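Local coordinates for protein mosquitocidal toxin (Lysinibacillus sphaericus, PDB 2VSE) that kills mosquitoes as a holotoxin, probably by joining an ADP-ribosyltransferase domain to ricin-B-like lectin domains that are likely to bind carbohydrate, at residues S425-N430 and G541-R546; N412-K417 and L456-I461. All coordinates share one frame; numbering follows the deposited sequence.

Contact 1. Residues S425-N430 and G541-R546; sequences SKLNEN and GGINQR
Lys426, the second residue of a type I turn from Ser425 to Asn428, gives its backbone N-H to Arg546 O at the exit of the 3-10 segment 543-545, a nearly straight bond with N to O 3.2 Å. The same carbonyl accepts a second hydrogen bond, from a water, which also sits 2.8 Å from Ser425 OG. That hydroxyl in turn accepts from Leu427 N, closing an ST turn at the start of the type I turn. Both segments are connections of one ricin-B-type beta-trefoil unit: the turn follows strand 419-425, and the 3-10 segment leads into strand 547-551, one of the two antiparallel neighbours of 419-425. Gln545, Arg546 and Trp547 read as the QxW signature of ricin-B repeats. Ile543 fits against the turn. Its side chain and that of Lys426 cross at about a right angle, and its CG1, anti to the backbone N (chi1 -165°), meets Lys426 CG at 3.6 Å, while its CG2 branch lies 3.7 Å from Leu427 CD2. The other leucine methyl, CD1, rests on Asn544 CB at 3.8 Å, the side chains lying alongside. Arg546 NH1 donates to Gly541 O, and NE forms a salt bridge with Asp506.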
loop_
_atom_site.group_PDB
_atom_site.type_symbol
_atom_site.label_atom_id
_atom_site.label_comp_id
_atom_site.label_asym_id
_atom_site.label_seq_id
_atom_site.Cartn_x
_atom_site.Cartn_y
_atom_site.Cartn_z
ATOM N N SER A 425 -13.720 10.622 9.351
ATOM C CA SER A 425 -14.917 10.919 8.565
ATOM C C SER A 425 -14.574 11.413 7.167
ATOM O O SER A 425 -13.607 12.154 6.975
ATOM C CB SER A 425 -15.778 11.957 9.291
ATOM O OG SER A 425 -16.757 12.511 8.433
ATOM N N LYS A 426 -15.384 11.011 6.197
ATOM C CA LYS A 426 -15.263 11.493 4.830
ATOM C C LYS A 426 -15.367 13.023 4.766
ATOM O O LYS A 426 -14.772 13.655 3.891
ATOM C CB LYS A 426 -16.332 10.818 3.956
ATOM C CG LYS A 426 -16.380 11.237 2.483
ATOM C CD LYS A 426 -15.072 10.979 1.770
ATOM C CE LYS A 426 -15.210 11.202 0.268
ATOM N NZ LYS A 426 -13.882 11.446 -0.361
ATOM N N LEU A 427 -16.102 13.613 5.710
ATOM C CA LEU A 427 -16.260 15.070 5.780
ATOM C C LEU A 427 -14.940 15.794 6.024
ATOM O O LEU A 427 -14.753 16.937 5.584
ATOM C CB LEU A 427 -17.262 15.448 6.873
ATOM C CG LEU A 427 -18.753 15.332 6.548
ATOM C CD1 LEU A 427 -19.550 15.081 7.807
ATOM C CD2 LEU A 427 -19.255 16.575 5.832
ATOM N N ASN A 428 -14.026 15.115 6.715
ATOM C CA ASN A 428 -12.742 15.679 7.132
ATOM C C ASN A 428 -11.831 14.542 7.596
ATOM O O ASN A 428 -12.042 13.965 8.666
ATOM C CB ASN A 428 -12.990 16.666 8.277
ATOM C CG ASN A 428 -11.804 17.561 8.566
ATOM O OD1 ASN A 428 -10.648 17.142 8.507
ATOM N ND2 ASN A 428 -12.096 18.805 8.916
ATOM N N GLU A 429 -10.827 14.196 6.795
ATOM C CA GLU A 429 -10.032 12.998 7.099
ATOM C C GLU A 429 -9.024 13.177 8.249
ATOM O O GLU A 429 -8.390 12.215 8.681
ATOM C CB GLU A 429 -9.369 12.431 5.839
ATOM C CG GLU A 429 -8.066 13.089 5.433
ATOM C CD GLU A 429 -7.354 12.321 4.319
ATOM O OE1 GLU A 429 -7.530 11.067 4.224
ATOM O OE2 GLU A 429 -6.614 12.982 3.552
ATOM N N ASN A 430 -8.881 14.404 8.739
ATOM C CA ASN A 430 -8.113 14.623 9.953
ATOM C C ASN A 430 -8.975 14.646 11.221
ATOM O O ASN A 430 -8.481 14.913 12.316
ATOM C CB ASN A 430 -7.194 15.843 9.825
ATOM C CG ASN A 430 -5.804 15.474 9.307
ATOM O OD1 ASN A 430 -4.794 15.934 9.837
ATOM N ND2 ASN A 430 -5.750 14.632 8.277
ATOM N N GLY A 541 -26.476 6.471 3.952
ATOM C CA GLY A 541 -25.336 6.458 3.042
ATOM C C GLY A 541 -24.744 7.823 2.741
ATOM O O GLY A 541 -23.823 7.950 1.922
ATOM N N GLY A 542 -25.272 8.846 3.407
ATOM C CA GLY A 542 -24.770 10.208 3.287
ATOM C C GLY A 542 -23.339 10.334 3.771
ATOM O O GLY A 542 -22.786 9.413 4.367
ATOM N N ILE A 543 -22.750 11.496 3.533
ATOM C CA ILE A 543 -21.332 11.719 3.790
ATOM C C ILE A 543 -20.929 11.507 5.261
ATOM O O ILE A 543 -19.832 11.009 5.536
ATOM C CB ILE A 543 -20.874 13.093 3.233
ATOM C CG1 ILE A 543 -19.348 13.174 3.151
ATOM C CG2 ILE A 543 -21.492 14.242 4.025
ATOM C CD1 ILE A 543 -18.820 14.362 2.290
ATOM N N ASN A 544 -21.819 11.842 6.191
ATOM C CA ASN A 544 -21.529 11.664 7.615
ATOM C C ASN A 544 -21.677 10.216 8.105
ATOM O O ASN A 544 -21.606 9.953 9.303
ATOM C CB ASN A 544 -22.380 12.616 8.470
ATOM C CG ASN A 544 -23.873 12.351 8.338
ATOM O OD1 ASN A 544 -24.408 12.278 7.234
ATOM N ND2 ASN A 544 -24.551 12.221 9.469
ATOM N N GLN A 545 -21.893 9.287 7.181
ATOM C CA GLN A 545 -21.972 7.860 7.517
ATOM C C GLN A 545 -20.881 7.053 6.806
ATOM O O GLN A 545 -20.830 5.816 6.902
ATOM C CB GLN A 545 -23.342 7.299 7.170
ATOM C CG GLN A 545 -24.469 7.802 8.059
ATOM C CD GLN A 545 -25.780 7.125 7.746
ATOM O OE1 GLN A 545 -25.872 6.332 6.806
ATOM N NE2 GLN A 545 -26.802 7.416 8.543
ATOM N N ARG A 546 -20.010 7.773 6.105
ATOM C CA ARG A 546 -18.945 7.173 5.330
ATOM C C ARG A 546 -17.614 7.416 6.028
ATOM O O ARG A 546 -17.334 8.519 6.516
ATOM C CB ARG A 546 -18.961 7.729 3.912
ATOM C CG ARG A 546 -20.283 7.462 3.209
ATOM C CD ARG A 546 -20.472 8.255 1.940
ATOM N NE ARG A 546 -20.047 7.487 0.778
ATOM C CZ ARG A 546 -20.819 6.638 0.094
ATOM N NH1 ARG A 546 -22.084 6.431 0.437
ATOM N NH2 ARG A 546 -20.309 6.002 -0.951
HETATM O O HOH W 1 -18.255 10.099 8.672
#

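Contact 2. Residues N412-K417 and L456-I461; sequences NYQTVK and LIYNPI
Gln414 lies flat over one face of the Tyr458 ring. Its CG stands 3.6 Å from the centroid of that ring, only 12° off the normal, a CH-pi contact. The amide beyond it is stacked with its plane 20° from the ring plane. The glutamine gets there with CG anti to its backbone N (chi1 -161°) and an extended chain that runs obliquely across the ring and brings NE2 to 3.3 Å from Tyr458 CD2. At the phenol end, Tyr413 CB lies 3.6 Å from Tyr458 OH. Farther along, Val416 CG2 and Leu456 CD2 meet at 3.8 Å in a small apolar contact. In the next shell Asp418 OD1 accepts from Tyr458 N, anchoring the backbone of that residue, and the Tyr465 ring also meets Tyr458. Segment 412-417 is the linker between strand 406-410 of one lectin-like unit and strand 419-425 of the next, so the contact seats it on strand 454-459 of the second unit. No hydrogen bond crosses between the segments. Gln414 NE2 instead bonds to Glu222 OE1, from a much earlier part of the chain, whose carboxylate would be expected to polarise the amide, while the aliphatic part of Gln414 gains dispersion and CH-pi contact with the ring.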
loop_
_atom_site.group_PDB
_atom_site.type_symbol
_atom_site.label_atom_id
_atom_site.label_comp_id
_atom_site.label_asym_id
_atom_site.label_seq_id
_atom_site.Cartn_x
_atom_site.Cartn_y
_atom_site.Cartn_z
ATOM N N ASN A 412 -19.333 -10.249 0.461
ATOM C CA ASN A 412 -17.953 -10.183 0.902
ATOM C C ASN A 412 -17.866 -9.433 2.227
ATOM O O ASN A 412 -18.359 -8.315 2.338
ATOM C CB ASN A 412 -17.100 -9.521 -0.185
ATOM C CG ASN A 412 -15.769 -9.051 0.323
ATOM O OD1 ASN A 412 -15.000 -9.821 0.898
ATOM N ND2 ASN A 412 -15.469 -7.778 0.096
ATOM N N TYR A 413 -17.219 -10.041 3.218
ATOM C CA TYR A 413 -17.253 -9.525 4.581
ATOM C C TYR A 413 -15.885 -9.129 5.125
ATOM O O TYR A 413 -15.770 -8.141 5.858
ATOM C CB TYR A 413 -17.924 -10.536 5.517
ATOM C CG TYR A 413 -19.295 -10.928 5.032
ATOM C CD1 TYR A 413 -20.388 -10.073 5.216
ATOM C CD2 TYR A 413 -19.496 -12.129 4.351
ATOM C CE1 TYR A 413 -21.633 -10.410 4.757
ATOM C CE2 TYR A 413 -20.742 -12.470 3.881
ATOM C CZ TYR A 413 -21.808 -11.612 4.094
ATOM O OH TYR A 413 -23.056 -11.952 3.640
ATOM N N GLN A 414 -14.864 -9.906 4.789
ATOM C CA GLN A 414 -13.538 -9.635 5.306
ATOM C C GLN A 414 -12.863 -8.595 4.435
ATOM O O GLN A 414 -12.019 -8.877 3.580
ATOM C CB GLN A 414 -12.705 -10.894 5.456
ATOM C CG GLN A 414 -11.572 -10.657 6.390
ATOM C CD GLN A 414 -10.706 -11.857 6.569
ATOM O OE1 GLN A 414 -10.709 -12.785 5.747
ATOM N NE2 GLN A 414 -9.940 -11.857 7.647
ATOM N N THR A 415 -13.241 -7.371 4.714
ATOM C CA THR A 415 -13.023 -6.245 3.858
ATOM C C THR A 415 -11.701 -5.525 4.216
ATOM O O THR A 415 -11.027 -4.946 3.350
ATOM C CB THR A 415 -14.266 -5.351 4.007
ATOM O OG1 THR A 415 -14.667 -4.819 2.738
ATOM C CG2 THR A 415 -14.054 -4.289 5.018
ATOM N N VAL A 416 -11.326 -5.584 5.496
ATOM C CA VAL A 416 -10.038 -5.061 5.937
ATOM C C VAL A 416 -9.228 -6.096 6.728
ATOM O O VAL A 416 -9.777 -6.917 7.470
ATOM C CB VAL A 416 -10.154 -3.684 6.721
ATOM C CG1 VAL A 416 -11.066 -2.692 5.990
ATOM C CG2 VAL A 416 -10.645 -3.867 8.150
ATOM N N LYS A 417 -7.916 -6.040 6.556
ATOM C CA LYS A 417 -6.984 -6.911 7.256
ATOM C C LYS A 417 -7.027 -6.639 8.757
ATOM O O LYS A 417 -7.243 -5.501 9.181
ATOM C CB LYS A 417 -5.574 -6.654 6.729
ATOM C CG LYS A 417 -4.539 -7.714 7.095
ATOM C CD LYS A 417 -3.256 -7.499 6.310
ATOM C CE LYS A 417 -2.013 -7.788 7.142
ATOM N NZ LYS A 417 -0.787 -7.813 6.281
ATOM N N LEU A 456 -8.902 -3.508 14.772
ATOM C CA LEU A 456 -9.997 -4.199 14.103
ATOM C C LEU A 456 -9.620 -5.662 13.967
ATOM O O LEU A 456 -8.610 -5.988 13.345
ATOM C CB LEU A 456 -10.294 -3.586 12.734
ATOM C CG LEU A 456 -11.095 -2.270 12.691
ATOM C CD1 LEU A 456 -10.506 -1.135 13.570
ATOM C CD2 LEU A 456 -11.213 -1.797 11.237
ATOM N N ILE A 457 -10.417 -6.529 14.589
ATOM C CA ILE A 457 -10.246 -7.974 14.467
ATOM C C ILE A 457 -11.516 -8.670 13.968
ATOM O O ILE A 457 -12.602 -8.529 14.540
ATOM C CB ILE A 457 -9.663 -8.650 15.761
ATOM C CG1 ILE A 457 -10.231 -10.061 15.940
ATOM C CG2 ILE A 457 -9.924 -7.814 17.004
ATOM C CD1 ILE A 457 -9.216 -11.076 16.399
ATOM N N TYR A 458 -11.343 -9.436 12.899
ATOM C CA TYR A 458 -12.421 -10.142 12.229
ATOM C C TYR A 458 -12.808 -11.393 12.989
ATOM O O TYR A 458 -11.955 -12.124 13.486
ATOM C CB TYR A 458 -11.951 -10.513 10.820
ATOM C CG TYR A 458 -12.970 -11.128 9.883
ATOM C CD1 TYR A 458 -14.112 -10.431 9.502
ATOM C CD2 TYR A 458 -12.750 -12.383 9.323
ATOM C CE1 TYR A 458 -15.032 -10.981 8.616
ATOM C CE2 TYR A 458 -13.661 -12.946 8.429
ATOM C CZ TYR A 458 -14.796 -12.235 8.079
ATOM O OH TYR A 458 -15.701 -12.782 7.201
ATOM N N ASN A 459 -14.112 -11.624 13.078
ATOM C CA ASN A 459 -14.656 -12.838 13.636
ATOM C C ASN A 459 -15.183 -13.700 12.482
ATOM O O ASN A 459 -16.174 -13.328 11.835
ATOM C CB ASN A 459 -15.759 -12.487 14.635
ATOM C CG ASN A 459 -16.429 -13.711 15.236
ATOM O OD1 ASN A 459 -16.487 -14.786 14.621
ATOM N ND2 ASN A 459 -16.955 -13.549 16.444
ATOM N N PRO A 460 -14.518 -14.849 12.215
ATOM C CA PRO A 460 -14.831 -15.709 11.061
ATOM C C PRO A 460 -16.222 -16.333 11.098
ATOM O O PRO A 460 -16.738 -16.718 10.045
ATOM C CB PRO A 460 -13.783 -16.829 11.142
ATOM C CG PRO A 460 -12.761 -16.361 12.077
ATOM C CD PRO A 460 -13.408 -15.398 13.013
ATOM N N ILE A 461 -16.804 -16.464 12.292
ATOM C CA ILE A 461 -18.136 -17.049 12.437
ATOM C C ILE A 461 -19.179 -15.985 12.109
ATOM O O ILE A 461 -20.111 -16.220 11.348
ATOM C CB ILE A 461 -18.396 -17.602 13.877
ATOM C CG1 ILE A 461 -17.265 -18.534 14.358
ATOM C CG2 ILE A 461 -19.771 -18.284 13.958
ATOM C CD1 ILE A 461 -17.223 -19.922 13.692
#

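How the contacts relate
Both contacts involve the trefoil unit that starts at strand 419-425, and their segments alternate along the chain, yet they do not touch: centres lie about 22 Å apart, nearest atoms about 12 Å. Contact 1 lies at the surface and joins two connections within the unit, just after its first strand and just before its last. Contact 2 is partly buried and sits at the entry to that first strand, where the linker from the preceding lectin-like unit meets strand 454-459. The chemistry follows the place: 425-430 and 541-546 share a direct backbone bond and a bridging water besides aliphatic contacts, whereas 412-417 and 456-461 rely on amide-aromatic stacking and one methyl pair, with the Gln414 amide bonded outside the pair.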